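Local coordinates for glycerate dehydrogenase related protein (Thermoplasma acidophilum, PDB 3GVX) that probably reduces glyoxylate or hydroxypyruvate to the corresponding 2-hydroxyacid, using NADH or NADPH, at residues 44-58 and 64-78. Residues are numbered along the deposited sequence; the frame is centred on the assembly and turned at random.
Sequences YVLGKRTKMIQAISA and DVNGIPENVVLCSNA
With chi1 at 54°, Tyr-44 folds its ring back over its own backbone, flanked by N and C. This lets OH donate to the Asp-64 carbonyl O at 2.6 Å, which lies at the ring edge, in plane. Ile-68 CG1 packs against the same ring, 3.5 Å from Tyr-44 CE2. Ile-53 turns CG1 beside its backbone N (chi1 -58°), and its CD1 lies 3.6 Å from Val-72 CG1. The tip of Ile-53 also meets the tip of Ile-68, while its CG2 branch touches Leu-74 CD1.

The backbones form a parallel ladder. Ile-53 N donates to Val-73 O, and Ile-53 O accepts from Cys-75 N, both at 2.8 Å. Val-73 N to Lys-51 O and Ala-55 N to Cys-75 O extend it. Asn-77 ND2 donates hydrogen bonds to Ile-56 O at 2.9 Å, from above the carbonyl plane, and to Ala-268 O. Asn-77 N hydrogen-bonds Ser-57 O. These bonds tie the chain after strand 73-75 to residues 56-57 and helix 266-279.

The contact pairs edge strand 73-75 with 52-55 in a 2-1-3-4-5 parallel sheet, probably of the substrate-binding domain, not the NAD-binding one. Strand 37-40 lies beyond 52-55. Helix 266-279 packs on Met-52, Ile-56 and Asn-77.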
ATOM      1  N   TYR B  44       1.687   9.268 -37.110  1.00 34.92           N
ATOM      2  CA  TYR B  44       0.889   8.147 -37.524  1.00 31.82           C
ATOM      3  C   TYR B  44       0.981   8.174 -39.042  1.00 31.79           C
ATOM      4  O   TYR B  44       1.456   9.147 -39.637  1.00 29.58           O
ATOM      5  CB  TYR B  44      -0.564   8.293 -37.026  1.00 32.77           C
ATOM      6  CG  TYR B  44      -1.258   9.603 -37.395  1.00 32.57           C
ATOM      7  CD1 TYR B  44      -1.780   9.808 -38.669  1.00 32.21           C
ATOM      8  CD2 TYR B  44      -1.402  10.632 -36.465  1.00 32.66           C
ATOM      9  CE1 TYR B  44      -2.419  11.013 -39.021  1.00 31.30           C
ATOM     10  CE2 TYR B  44      -2.044  11.839 -36.802  1.00 33.12           C
ATOM     11  CZ  TYR B  44      -2.553  12.017 -38.085  1.00 33.51           C
ATOM     12  OH  TYR B  44      -3.192  13.189 -38.422  1.00 33.58           O
ATOM     13  N   VAL B  45       0.553   7.090 -39.663  1.00 32.40           N
ATOM     14  CA  VAL B  45       0.568   6.975 -41.105  1.00 32.27           C
ATOM     15  C   VAL B  45      -0.797   6.441 -41.483  1.00 32.98           C
ATOM     16  O   VAL B  45      -1.138   5.315 -41.138  1.00 34.01           O
ATOM     17  CB  VAL B  45       1.663   5.981 -41.563  1.00 34.92           C
ATOM     18  CG1 VAL B  45       1.553   5.735 -43.081  1.00 33.12           C
ATOM     19  CG2 VAL B  45       3.060   6.505 -41.157  1.00 35.16           C
ATOM     20  N   LEU B  46      -1.584   7.244 -42.186  1.00 32.95           N
ATOM     21  CA  LEU B  46      -2.918   6.805 -42.552  1.00 34.62           C
ATOM     22  C   LEU B  46      -2.922   5.711 -43.595  1.00 36.28           C
ATOM     23  O   LEU B  46      -2.142   5.710 -44.540  1.00 36.13           O
ATOM     24  CB  LEU B  46      -3.785   7.966 -43.044  1.00 36.37           C
ATOM     25  CG  LEU B  46      -4.063   9.074 -42.033  1.00 36.12           C
ATOM     26  CD1 LEU B  46      -4.998  10.068 -42.710  1.00 37.17           C
ATOM     27  CD2 LEU B  46      -4.645   8.514 -40.721  1.00 37.66           C
ATOM     28  N   GLY B  47      -3.826   4.768 -43.399  1.00 37.96           N
ATOM     29  CA  GLY B  47      -3.958   3.670 -44.319  1.00 38.25           C
ATOM     30  C   GLY B  47      -5.404   3.518 -44.700  1.00 40.50           C
ATOM     31  O   GLY B  47      -6.249   4.381 -44.452  1.00 39.58           O
ATOM     32  N   LYS B  48      -5.689   2.384 -45.309  1.00 41.82           N
ATOM     33  CA  LYS B  48      -7.031   2.076 -45.731  1.00 42.59           C
ATOM     34  C   LYS B  48      -7.735   1.226 -44.705  1.00 42.18           C
ATOM     35  O   LYS B  48      -8.959   1.172 -44.677  1.00 41.29           O
ATOM     36  CB  LYS B  48      -6.993   1.327 -47.045  1.00 45.54           C
ATOM     37  CG  LYS B  48      -6.955   2.212 -48.234  1.00 47.10           C
ATOM     38  CD  LYS B  48      -6.771   1.375 -49.457  1.00 48.07           C
ATOM     39  CE  LYS B  48      -7.118   2.173 -50.678  1.00 48.41           C
ATOM     40  NZ  LYS B  48      -6.145   1.846 -51.733  1.00 50.44           N
ATOM     41  N   ARG B  49      -6.965   0.565 -43.855  1.00 40.51           N
ATOM     42  CA  ARG B  49      -7.560  -0.303 -42.854  1.00 40.51           C
ATOM     43  C   ARG B  49      -7.481   0.242 -41.430  1.00 39.40           C
ATOM     44  O   ARG B  49      -7.917  -0.412 -40.483  1.00 37.98           O
ATOM     45  CB  ARG B  49      -6.887  -1.676 -42.933  1.00 42.57           C
ATOM     46  CG  ARG B  49      -6.854  -2.233 -44.335  1.00 45.51           C
ATOM     47  CD  ARG B  49      -6.256  -3.617 -44.371  1.00 48.47           C
ATOM     48  NE  ARG B  49      -6.922  -4.514 -43.435  1.00 51.18           N
ATOM     49  CZ  ARG B  49      -6.354  -5.003 -42.336  1.00 53.67           C
ATOM     50  NH1 ARG B  49      -5.103  -4.684 -42.033  1.00 53.35           N
ATOM     51  NH2 ARG B  49      -7.041  -5.805 -41.534  1.00 55.37           N
ATOM     52  N   THR B  50      -6.932   1.447 -41.293  1.00 38.07           N
ATOM     53  CA  THR B  50      -6.749   2.067 -39.984  1.00 36.36           C
ATOM     54  C   THR B  50      -8.037   2.228 -39.193  1.00 37.03           C
ATOM     55  O   THR B  50      -9.012   2.802 -39.672  1.00 36.18           O
ATOM     56  CB  THR B  50      -6.123   3.473 -40.090  1.00 38.27           C
ATOM     57  OG1 THR B  50      -5.047   3.469 -41.035  1.00 37.74           O
ATOM     58  CG2 THR B  50      -5.610   3.913 -38.730  1.00 36.54           C
ATOM     59  N   LYS B  51      -8.031   1.722 -37.969  1.00 35.16           N
ATOM     60  CA  LYS B  51      -9.184   1.837 -37.092  1.00 35.53           C
ATOM     61  C   LYS B  51      -8.777   2.491 -35.810  1.00 32.82           C
ATOM     62  O   LYS B  51      -9.548   3.193 -35.184  1.00 32.64           O
ATOM     63  CB  LYS B  51      -9.725   0.475 -36.720  1.00 37.31           C
ATOM     64  CG  LYS B  51     -10.343  -0.313 -37.809  1.00 40.71           C
ATOM     65  CD  LYS B  51     -10.703  -1.648 -37.216  1.00 44.18           C
ATOM     66  CE  LYS B  51     -11.615  -2.432 -38.112  1.00 46.09           C
ATOM     67  NZ  LYS B  51     -11.923  -3.726 -37.455  1.00 47.54           N
HETATM   68  N   MSE B  52      -7.546   2.231 -35.413  1.00 33.06           N
HETATM   69  CA  MSE B  52      -7.082   2.738 -34.142  1.00 32.96           C
HETATM   70  C   MSE B  52      -5.627   3.123 -34.089  1.00 30.65           C
HETATM   71  O   MSE B  52      -4.764   2.423 -34.610  1.00 29.85           O
HETATM   72  CB  MSE B  52      -7.399   1.700 -33.055  1.00 32.84           C
HETATM   73  CG  MSE B  52      -6.962   2.066 -31.626  1.00 37.50           C
HETATM   74 SE   MSE B  52      -5.174   1.855 -31.454  1.00 35.42          SE
HETATM   75  CE  MSE B  52      -4.956   1.110 -30.152  1.00 34.49           C
ATOM     76  N   ILE B  53      -5.373   4.237 -33.415  1.00 29.51           N
ATOM     77  CA  ILE B  53      -4.029   4.742 -33.245  1.00 28.18           C
ATOM     78  C   ILE B  53      -3.740   4.891 -31.767  1.00 28.21           C
ATOM     79  O   ILE B  53      -4.465   5.571 -31.043  1.00 29.10           O
ATOM     80  CB  ILE B  53      -3.871   6.099 -33.954  1.00 26.55           C
ATOM     81  CG1 ILE B  53      -4.195   5.923 -35.443  1.00 24.44           C
ATOM     82  CG2 ILE B  53      -2.461   6.647 -33.754  1.00 23.91           C
ATOM     83  CD1 ILE B  53      -4.180   7.192 -36.251  1.00 25.72           C
ATOM     84  N   GLN B  54      -2.668   4.249 -31.323  1.00 28.38           N
ATOM     85  CA  GLN B  54      -2.278   4.275 -29.918  1.00 26.89           C
ATOM     86  C   GLN B  54      -0.961   4.993 -29.640  1.00 27.89           C
ATOM     87  O   GLN B  54       0.106   4.496 -29.995  1.00 28.25           O
ATOM     88  CB  GLN B  54      -2.175   2.846 -29.389  1.00 25.29           C
ATOM     89  CG  GLN B  54      -1.732   2.766 -27.950  1.00 26.33           C
ATOM     90  CD  GLN B  54      -2.842   3.084 -26.978  1.00 27.93           C
ATOM     91  OE1 GLN B  54      -3.867   2.400 -26.940  1.00 24.89           O
ATOM     92  NE2 GLN B  54      -2.648   4.134 -26.183  1.00 27.50           N
ATOM     93  N   ALA B  55      -1.034   6.156 -28.999  1.00 27.70           N
ATOM     94  CA  ALA B  55       0.154   6.909 -28.627  1.00 28.28           C
ATOM     95  C   ALA B  55       0.704   6.228 -27.371  1.00 28.87           C
ATOM     96  O   ALA B  55      -0.055   5.691 -26.560  1.00 27.61           O
ATOM     97  CB  ALA B  55      -0.208   8.360 -28.317  1.00 26.90           C
ATOM     98  N   ILE B  56       2.017   6.233 -27.207  1.00 30.44           N
ATOM     99  CA  ILE B  56       2.600   5.595 -26.035  1.00 32.58           C
ATOM    100  C   ILE B  56       2.828   6.611 -24.938  1.00 33.04           C
ATOM    101  O   ILE B  56       3.169   6.253 -23.823  1.00 34.76           O
ATOM    102  CB  ILE B  56       3.930   4.908 -26.362  1.00 31.89           C
ATOM    103  CG1 ILE B  56       4.929   5.940 -26.875  1.00 30.28           C
ATOM    104  CG2 ILE B  56       3.694   3.800 -27.372  1.00 28.89           C
ATOM    105  CD1 ILE B  56       6.370   5.571 -26.663  1.00 31.14           C
ATOM    106  N   SER B  57       2.638   7.885 -25.259  1.00 33.72           N
ATOM    107  CA  SER B  57       2.810   8.951 -24.274  1.00 34.08           C
ATOM    108  C   SER B  57       1.491   9.230 -23.562  1.00 35.85           C
ATOM    109  O   SER B  57       0.434   8.761 -23.987  1.00 36.01           O
ATOM    110  CB  SER B  57       3.338  10.227 -24.940  1.00 34.03           C
ATOM    111  OG  SER B  57       2.444  10.697 -25.923  1.00 35.81           O
ATOM    112  N   ALA B  58       1.564  10.010 -22.489  1.00 36.87           N
ATOM    113  CA  ALA B  58       0.395  10.370 -21.686  1.00 36.83           C
ATOM    114  C   ALA B  58      -0.518  11.356 -22.402  1.00 36.92           C
ATOM    115  O   ALA B  58      -1.741  11.257 -22.316  1.00 37.17           O
ATOM    116  CB  ALA B  58       0.851  10.952 -20.358  1.00 36.30           C
ATOM    117  N   ASP B  64      -0.871  15.373 -34.510  1.00 32.87           N
ATOM    118  CA  ASP B  64      -1.774  16.026 -35.449  1.00 31.53           C
ATOM    119  C   ASP B  64      -3.179  15.424 -35.418  1.00 30.54           C
ATOM    120  O   ASP B  64      -3.647  14.802 -36.384  1.00 29.58           O
ATOM    121  CB  ASP B  64      -1.222  15.965 -36.876  1.00 32.71           C
ATOM    122  CG  ASP B  64      -2.139  16.675 -37.877  1.00 34.17           C
ATOM    123  OD1 ASP B  64      -3.010  17.439 -37.421  1.00 33.41           O
ATOM    124  OD2 ASP B  64      -2.002  16.485 -39.099  1.00 33.07           O
ATOM    125  N   VAL B  65      -3.842  15.637 -34.289  1.00 28.95           N
ATOM    126  CA  VAL B  65      -5.188  15.155 -34.033  1.00 27.85           C
ATOM    127  C   VAL B  65      -6.230  15.631 -35.045  1.00 26.40           C
ATOM    128  O   VAL B  65      -7.065  14.857 -35.475  1.00 23.82           O
ATOM    129  CB  VAL B  65      -5.639  15.586 -32.636  1.00 30.92           C
ATOM    130  CG1 VAL B  65      -6.988  14.949 -32.308  1.00 31.79           C
ATOM    131  CG2 VAL B  65      -4.557  15.233 -31.604  1.00 32.86           C
ATOM    132  N   ASN B  66      -6.167  16.910 -35.397  1.00 25.28           N
ATOM    133  CA  ASN B  66      -7.076  17.514 -36.362  1.00 27.69           C
ATOM    134  C   ASN B  66      -7.027  16.737 -37.672  1.00 26.96           C
ATOM    135  O   ASN B  66      -8.010  16.654 -38.388  1.00 23.83           O
ATOM    136  CB  ASN B  66      -6.669  18.980 -36.588  1.00 32.66           C
ATOM    137  CG  ASN B  66      -7.562  19.704 -37.569  1.00 35.09           C
ATOM    138  OD1 ASN B  66      -7.254  19.813 -38.765  1.00 36.58           O
ATOM    139  ND2 ASN B  66      -8.672  20.217 -37.068  1.00 35.20           N
ATOM    140  N   GLY B  67      -5.868  16.153 -37.958  1.00 28.09           N
ATOM    141  CA  GLY B  67      -5.677  15.384 -39.170  1.00 27.39           C
ATOM    142  C   GLY B  67      -6.168  13.950 -39.096  1.00 28.48           C
ATOM    143  O   GLY B  67      -6.068  13.210 -40.064  1.00 28.38           O
ATOM    144  N   ILE B  68      -6.721  13.540 -37.963  1.00 26.57           N
ATOM    145  CA  ILE B  68      -7.178  12.164 -37.878  1.00 26.36           C
ATOM    146  C   ILE B  68      -8.624  12.010 -38.343  1.00 25.46           C
ATOM    147  O   ILE B  68      -9.533  12.618 -37.801  1.00 25.07           O
ATOM    148  CB  ILE B  68      -7.005  11.593 -36.446  1.00 27.19           C
ATOM    149  CG1 ILE B  68      -5.509  11.530 -36.122  1.00 28.50           C
ATOM    150  CG2 ILE B  68      -7.654  10.230 -36.344  1.00 21.33           C
ATOM    151  CD1 ILE B  68      -5.164  10.917 -34.770  1.00 30.47           C
ATOM    152  N   PRO B  69      -8.840  11.176 -39.365  1.00 25.41           N
ATOM    153  CA  PRO B  69     -10.178  10.938 -39.908  1.00 25.71           C
ATOM    154  C   PRO B  69     -11.189  10.530 -38.828  1.00 25.65           C
ATOM    155  O   PRO B  69     -10.853   9.865 -37.849  1.00 22.73           O
ATOM    156  CB  PRO B  69      -9.946   9.837 -40.942  1.00 25.97           C
ATOM    157  CG  PRO B  69      -8.519  10.057 -41.345  1.00 28.75           C
ATOM    158  CD  PRO B  69      -7.848  10.322 -40.032  1.00 26.07           C
ATOM    159  N   GLU B  70     -12.431  10.951 -39.028  1.00 25.70           N
ATOM    160  CA  GLU B  70     -13.526  10.678 -38.105  1.00 27.07           C
ATOM    161  C   GLU B  70     -13.698   9.239 -37.612  1.00 28.97           C
ATOM    162  O   GLU B  70     -14.056   9.030 -36.464  1.00 30.26           O
ATOM    163  CB  GLU B  70     -14.842  11.141 -38.733  1.00 25.16           C
ATOM    164  CG  GLU B  70     -16.073  10.889 -37.893  1.00 22.60           C
ATOM    165  CD  GLU B  70     -16.136  11.761 -36.622  1.00 23.68           C
ATOM    166  OE1 GLU B  70     -15.367  12.734 -36.484  1.00 17.24           O
ATOM    167  OE2 GLU B  70     -16.976  11.478 -35.748  1.00 24.12           O
ATOM    168  N   ASN B  71     -13.450   8.250 -38.464  1.00 30.52           N
ATOM    169  CA  ASN B  71     -13.623   6.853 -38.059  1.00 31.96           C
ATOM    170  C   ASN B  71     -12.472   6.249 -37.257  1.00 33.40           C
ATOM    171  O   ASN B  71     -12.603   5.164 -36.698  1.00 33.01           O
ATOM    172  CB  ASN B  71     -13.859   5.982 -39.281  1.00 32.53           C
ATOM    173  CG  ASN B  71     -12.705   6.039 -40.253  1.00 35.88           C
ATOM    174  OD1 ASN B  71     -12.408   7.088 -40.831  1.00 35.51           O
ATOM    175  ND2 ASN B  71     -12.032   4.914 -40.425  1.00 38.52           N
ATOM    176  N   VAL B  72     -11.350   6.958 -37.215  1.00 33.79           N
ATOM    177  CA  VAL B  72     -10.157   6.486 -36.516  1.00 34.53           C
ATOM    178  C   VAL B  72     -10.085   6.961 -35.074  1.00 34.78           C
ATOM    179  O   VAL B  72     -10.094   8.160 -34.787  1.00 36.55           O
ATOM    180  CB  VAL B  72      -8.865   6.933 -37.255  1.00 33.91           C
ATOM    181  CG1 VAL B  72      -7.638   6.312 -36.586  1.00 33.66           C
ATOM    182  CG2 VAL B  72      -8.951   6.550 -38.741  1.00 34.73           C
ATOM    183  N   VAL B  73     -10.005   6.006 -34.166  1.00 34.21           N
ATOM    184  CA  VAL B  73      -9.942   6.321 -32.756  1.00 32.45           C
ATOM    185  C   VAL B  73      -8.513   6.530 -32.273  1.00 31.97           C
ATOM    186  O   VAL B  73      -7.634   5.687 -32.475  1.00 30.71           O
ATOM    187  CB  VAL B  73     -10.625   5.212 -31.930  1.00 34.51           C
ATOM    188  CG1 VAL B  73     -10.401   5.448 -30.435  1.00 35.02           C
ATOM    189  CG2 VAL B  73     -12.121   5.172 -32.271  1.00 32.06           C
ATOM    190  N   LEU B  74      -8.286   7.673 -31.641  1.00 30.90           N
ATOM    191  CA  LEU B  74      -6.976   7.994 -31.102  1.00 30.27           C
ATOM    192  C   LEU B  74      -6.991   7.756 -29.599  1.00 31.71           C
ATOM    193  O   LEU B  74      -7.806   8.330 -28.881  1.00 32.72           O
ATOM    194  CB  LEU B  74      -6.616   9.461 -31.363  1.00 28.31           C
ATOM    195  CG  LEU B  74      -5.318   9.961 -30.705  1.00 28.18           C
ATOM    196  CD1 LEU B  74      -4.090   9.261 -31.303  1.00 24.28           C
ATOM    197  CD2 LEU B  74      -5.232  11.488 -30.876  1.00 26.49           C
ATOM    198  N   CYS B  75      -6.086   6.909 -29.129  1.00 31.82           N
ATOM    199  CA  CYS B  75      -5.966   6.609 -27.708  1.00 30.51           C
ATOM    200  C   CYS B  75      -4.598   7.064 -27.225  1.00 33.15           C
ATOM    201  O   CYS B  75      -3.636   7.083 -27.988  1.00 33.04           O
ATOM    202  CB  CYS B  75      -6.101   5.109 -27.455  1.00 29.47           C
ATOM    203  SG  CYS B  75      -7.603   4.401 -28.075  1.00 30.54           S
ATOM    204  N   SER B  76      -4.516   7.438 -25.955  1.00 32.78           N
ATOM    205  CA  SER B  76      -3.247   7.850 -25.393  1.00 32.73           C
ATOM    206  C   SER B  76      -2.884   6.857 -24.292  1.00 31.83           C
ATOM    207  O   SER B  76      -3.623   5.915 -24.032  1.00 30.83           O
ATOM    208  CB  SER B  76      -3.311   9.291 -24.864  1.00 35.50           C
ATOM    209  OG  SER B  76      -4.227   9.421 -23.812  1.00 38.64           O
ATOM    210  N   ASN B  77      -1.756   7.082 -23.638  1.00 31.95           N
ATOM    211  CA  ASN B  77      -1.278   6.154 -22.616  1.00 31.48           C
ATOM    212  C   ASN B  77      -0.808   6.857 -21.336  1.00 31.33           C
ATOM    213  O   ASN B  77       0.380   7.104 -21.167  1.00 30.45           O
ATOM    214  CB  ASN B  77      -0.152   5.336 -23.248  1.00 29.22           C
ATOM    215  CG  ASN B  77       0.416   4.292 -22.329  1.00 28.80           C
ATOM    216  OD1 ASN B  77      -0.317   3.576 -21.648  1.00 29.71           O
ATOM    217  ND2 ASN B  77       1.739   4.171 -22.330  1.00 26.60           N
ATOM    218  N   ALA B  78      -1.751   7.160 -20.441  1.00 32.22           N
ATOM    219  CA  ALA B  78      -1.464   7.870 -19.190  1.00 34.44           C
ATOM    220  C   ALA B  78      -1.587   7.062 -17.896  1.00 33.57           C
ATOM    221  O   ALA B  78      -1.409   7.603 -16.807  1.00 34.00           O
ATOM    222  CB  ALA B  78      -2.346   9.126 -19.091  1.00 33.70           C
TER
HETATM  223  O   HOH W   1      -9.356   4.630 -41.810  1.00 55.07           O